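Local coordinates for protein alpha-2,3/8-sialyltransferase (Campylobacter jejuni, PDB 1RO7) that transfers sialic acid from a CMP-sialic acid donor to acceptor sugars, probably forming alpha-2,3 and alpha-2,8 linkages, at residues A[198-201]-A[202-206]. The protein carries 1 engineered substitution. Numbering follows the deposited sequence.
Sequences EFLE and KTYKI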
loop_
_atom_site.group_PDB
_atom_site.type_symbol
_atom_site.label_atom_id
_atom_site.label_comp_id
_atom_site.label_asym_id
_atom_site.label_seq_id
_atom_site.Cartn_x
_atom_site.Cartn_y
_atom_site.Cartn_z
ATOM N N GLU A 198 1.163 -29.866 -17.552
ATOM C CA GLU A 198 1.748 -30.992 -16.833
ATOM C C GLU A 198 2.240 -30.520 -15.470
ATOM O O GLU A 198 2.047 -31.199 -14.460
ATOM C CB GLU A 198 2.915 -31.583 -17.625
ATOM C CG GLU A 198 2.491 -32.508 -18.757
ATOM C CD GLU A 198 3.663 -32.977 -19.602
ATOM O OE1 GLU A 198 4.721 -33.310 -19.022
ATOM O OE2 GLU A 198 3.523 -33.021 -20.842
ATOM N N PHE A 199 2.862 -29.344 -15.450
ATOM C CA PHE A 199 3.386 -28.769 -14.216
ATOM C C PHE A 199 2.280 -28.552 -13.184
ATOM O O PHE A 199 2.450 -28.865 -12.003
ATOM C CB PHE A 199 4.071 -27.432 -14.507
ATOM C CG PHE A 199 4.778 -26.846 -13.321
ATOM C CD1 PHE A 199 6.089 -27.207 -13.027
ATOM C CD2 PHE A 199 4.126 -25.953 -12.478
ATOM C CE1 PHE A 199 6.741 -26.689 -11.910
ATOM C CE2 PHE A 199 4.766 -25.430 -11.357
ATOM C CZ PHE A 199 6.076 -25.798 -11.072
ATOM N N LEU A 200 1.149 -28.014 -13.634
ATOM C CA LEU A 200 0.018 -27.740 -12.752
ATOM C C LEU A 200 -0.592 -29.011 -12.168
ATOM O O LEU A 200 -0.779 -29.126 -10.956
ATOM C CB LEU A 200 -1.064 -26.962 -13.513
ATOM C CG LEU A 200 -0.728 -25.540 -13.976
ATOM C CD1 LEU A 200 -1.810 -25.047 -14.932
ATOM C CD2 LEU A 200 -0.612 -24.610 -12.771
ATOM N N GLU A 201 -0.913 -29.958 -13.040
ATOM C CA GLU A 201 -1.510 -31.217 -12.618
ATOM C C GLU A 201 -0.650 -31.867 -11.539
ATOM O O GLU A 201 -1.137 -32.217 -10.461
ATOM C CB GLU A 201 -1.650 -32.150 -13.826
ATOM C CG GLU A 201 -2.210 -33.529 -13.518
ATOM C CD GLU A 201 -2.575 -34.294 -14.777
ATOM O OE1 GLU A 201 -1.727 -34.377 -15.690
ATOM O OE2 GLU A 201 -3.712 -34.811 -14.855
ATOM N N LYS A 202 0.635 -32.000 -11.841
ATOM C CA LYS A 202 1.598 -32.606 -10.932
ATOM C C LYS A 202 1.760 -31.845 -9.620
ATOM O O LYS A 202 1.445 -32.358 -8.544
ATOM C CB LYS A 202 2.956 -32.710 -11.631
ATOM C CG LYS A 202 4.099 -33.159 -10.739
ATOM C CD LYS A 202 5.379 -33.331 -11.543
ATOM C CE LYS A 202 6.519 -33.837 -10.672
ATOM N NZ LYS A 202 7.738 -34.143 -11.477
ATOM N N THR A 203 2.253 -30.617 -9.723
ATOM C CA THR A 203 2.498 -29.778 -8.557
ATOM C C THR A 203 1.311 -29.582 -7.616
ATOM O O THR A 203 1.484 -29.569 -6.398
ATOM C CB THR A 203 3.013 -28.388 -8.988
ATOM O OG1 THR A 203 4.161 -28.541 -9.829
ATOM C CG2 THR A 203 3.400 -27.559 -7.773
ATOM N N TYR A 204 0.111 -29.441 -8.167
ATOM C CA TYR A 204 -1.064 -29.205 -7.335
ATOM C C TYR A 204 -2.027 -30.376 -7.174
ATOM O O TYR A 204 -3.113 -30.233 -6.612
ATOM C CB TYR A 204 -1.784 -27.960 -7.854
ATOM C CG TYR A 204 -0.877 -26.755 -7.780
ATOM C CD1 TYR A 204 -0.509 -26.222 -6.548
ATOM C CD2 TYR A 204 -0.299 -26.218 -8.929
ATOM C CE1 TYR A 204 0.415 -25.191 -6.455
ATOM C CE2 TYR A 204 0.634 -25.180 -8.846
ATOM C CZ TYR A 204 0.985 -24.676 -7.604
ATOM O OH TYR A 204 1.915 -23.664 -7.494
ATOM N N LYS A 205 -1.613 -31.538 -7.661
ATOM C CA LYS A 205 -2.412 -32.748 -7.545
ATOM C C LYS A 205 -3.869 -32.590 -7.954
ATOM O O LYS A 205 -4.780 -32.779 -7.148
ATOM C CB LYS A 205 -2.323 -33.274 -6.110
ATOM C CG LYS A 205 -0.911 -33.682 -5.718
ATOM C CD LYS A 205 -0.813 -34.110 -4.267
ATOM C CE LYS A 205 0.579 -34.641 -3.959
ATOM N NZ LYS A 205 1.640 -33.651 -4.304
ATOM N N ILE A 206 -4.081 -32.241 -9.217
ATOM C CA ILE A 206 -5.422 -32.085 -9.758
ATOM C C ILE A 206 -5.516 -33.003 -10.965
ATOM O O ILE A 206 -4.496 -33.465 -11.471
ATOM C CB ILE A 206 -5.708 -30.612 -10.174
ATOM C CG1 ILE A 206 -4.644 -30.105 -11.151
ATOM C CG2 ILE A 206 -5.744 -29.728 -8.938
ATOM C CD1 ILE A 206 -4.828 -30.578 -12.580
#
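Two first torsions bring Phe199 and Thr203 together: the phenyl group swings opposite its own backbone N (chi1 -173°), while Thr203 turns OG1 back along the helix (chi1 -54°), where it lies over the centre of the Phe199 ring, 3.4 Å above its plane. The hydroxyl does not point its proton at the ring; it donates to the carbonyl one turn back, with OG1 2.8 Å from Phe199 O. That same oxygen takes the backbone bond from Thr203 N at 2.9 Å, the two donors arriving from opposite faces of the carbonyl plane, so Phe199 O is gripped twice, and the OG1 bond holds the hydroxyl in this rotamer. Lys202 N to Glu198 O and Tyr204 N to Leu200 O continue the helical ladder.

On the neighbouring flank Leu200 CD2 rests against Tyr204 CE2 at 4.2 Å, and both side chains pack on Ile141 of helix 132-143. Phe115 of helix 113-126 touches Phe199 and Leu200, and its backbone N gives a weak hydrogen bond to Tyr204 OH. Ile206 folds back against the last turn, with CD1 3.4 Å from Glu201 CA and beside Glu201 CB. The Glu201 chain runs out past Ile206 O, and its OE2 accepts a hydrogen bond from Leu208 N, linking the helix to the strand that follows.

Lys205 leaves the helix with positive phi, its N bonds to Lys202 O, and Ile206 N reaches back to Glu201 O at 3.2 Å, in the carbonyl plane on a lone pair. This Schellman motif closes helix 190-204 and turns the chain into strand 207-210, an outermost strand of the parallel sheet within this chain, in the Rossmann-like alpha/beta fold of this sialyltransferase.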